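Local coordinates for tail fiber protein (Pseudomonas aeruginosa, PDB 6CL6), which forms the trimeric tail fibre of the R2 pyocin, a contractile bactericidal particle, and probably binds receptors on the surface of target cells, at residues Thr266-Gly269 with Ala270-Thr273. Residues are numbered along the deposited sequence; the frame is centred on the assembly and turned at random.
Sequences TAAG and ARST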
loop_
_atom_site.group_PDB
_atom_site.type_symbol
_atom_site.label_atom_id
_atom_site.label_comp_id
_atom_site.label_asym_id
_atom_site.label_seq_id
_atom_site.Cartn_x
_atom_site.Cartn_y
_atom_site.Cartn_z
ATOM N N THR A 266 -11.538 31.986 48.872
ATOM C CA THR A 266 -12.173 33.064 49.630
ATOM C C THR A 266 -11.112 33.932 50.292
ATOM O O THR A 266 -10.022 33.461 50.626
ATOM C CB THR A 266 -13.118 32.532 50.717
ATOM O OG1 THR A 266 -12.363 31.885 51.742
ATOM C CG2 THR A 266 -14.122 31.552 50.124
ATOM N N ALA A 267 -11.447 35.209 50.495
ATOM C CA ALA A 267 -10.527 36.113 51.174
ATOM C C ALA A 267 -10.189 35.602 52.563
ATOM O O ALA A 267 -9.026 35.636 52.990
ATOM C CB ALA A 267 -11.139 37.506 51.245
ATOM N N ALA A 268 -11.206 35.161 53.309
ATOM C CA ALA A 268 -10.967 34.639 54.648
ATOM C C ALA A 268 -10.038 33.432 54.602
ATOM O O ALA A 268 -9.083 33.340 55.380
ATOM C CB ALA A 268 -12.292 34.272 55.309
ATOM N N GLY A 269 -10.320 32.482 53.708
ATOM C CA GLY A 269 -9.448 31.327 53.574
ATOM C C GLY A 269 -8.035 31.708 53.189
ATOM O O GLY A 269 -7.066 31.151 53.717
ATOM N N ALA A 270 -7.899 32.661 52.265
ATOM C CA ALA A 270 -6.573 33.133 51.878
ATOM C C ALA A 270 -5.834 33.715 53.078
ATOM O O ALA A 270 -4.658 33.404 53.318
ATOM C CB ALA A 270 -6.696 34.181 50.777
ATOM N N ARG A 271 -6.517 34.540 53.861
ATOM C CA ARG A 271 -5.875 35.139 55.027
ATOM C C ARG A 271 -5.434 34.069 56.013
ATOM O O ARG A 271 -4.359 34.176 56.618
ATOM C CB ARG A 271 -6.826 36.127 55.708
ATOM C CG ARG A 271 -7.077 37.398 54.920
ATOM C CD ARG A 271 -7.746 38.446 55.826
ATOM N NE ARG A 271 -8.953 37.915 56.442
ATOM C CZ ARG A 271 -10.186 38.044 55.945
ATOM N NH1 ARG A 271 -10.395 38.681 54.799
ATOM N NH2 ARG A 271 -11.214 37.530 56.599
ATOM N N SER A 272 -6.238 33.018 56.178
ATOM C CA SER A 272 -5.852 31.946 57.082
ATOM C C SER A 272 -4.602 31.226 56.588
ATOM O O SER A 272 -3.772 30.782 57.392
ATOM C CB SER A 272 -7.001 30.954 57.242
ATOM O OG SER A 272 -6.594 29.883 58.085
ATOM N N THR A 273 -4.460 31.083 55.269
ATOM C CA THR A 273 -3.316 30.367 54.734
ATOM C C THR A 273 -2.020 31.101 55.026
ATOM O O THR A 273 -1.011 30.466 55.361
ATOM C CB THR A 273 -3.474 30.160 53.226
ATOM O OG1 THR A 273 -4.591 29.299 52.994
ATOM C CG2 THR A 273 -2.195 29.579 52.604
#
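Thr266 O receives the shortest bond of this helical turn, from Ala270 N at 2.8 Å, and the side chain of the same residue caps the helix that follows. Its OG1 accepts from Gly269 N at 2.9 Å, making Thr266 the N-cap: with the hydroxyl turned to the side that faces the helix (chi1 68°), the short side chain folds back over the first turn and supplies an acceptor that the helix itself cannot. Gly269 suits the place because a beta carbon there would run into that hydroxyl. The i to i+4 ladder continues from Ala267 O to Arg271 N (2.9 Å), then from Ala268 O to Ser272 N and from Gly269 O to Thr273 N. This is helix 267-274, a short alpha-helix in a slender, strand-rich fibre, just ahead of the C-terminal beta strands; the helix packs against a second subunit of the trimer. Arg271 lies back along the helix toward its N-terminal end. Its chain bends at chi3 (-54°), which brings one guanidinium face over Ala267 O and Ala268 CA, both offset toward its rim, the latter 3.5 Å from the plane. NH2 comes 3.7 Å from Ala268 CB, while NH1 lies 3.8 Å from Ala267 CB and donates to Ile274 O of the second subunit. Small alanines at both positions let the flat group settle close to the backbone. Ala270, buried, packs its methyl on Val262 of its own chain and on Ile274 of the second subunit; a side chain this small suits so close an approach. Thr273 OG1 hydrogen-bonds to Val262 O, tying the helix to the loop that precedes it.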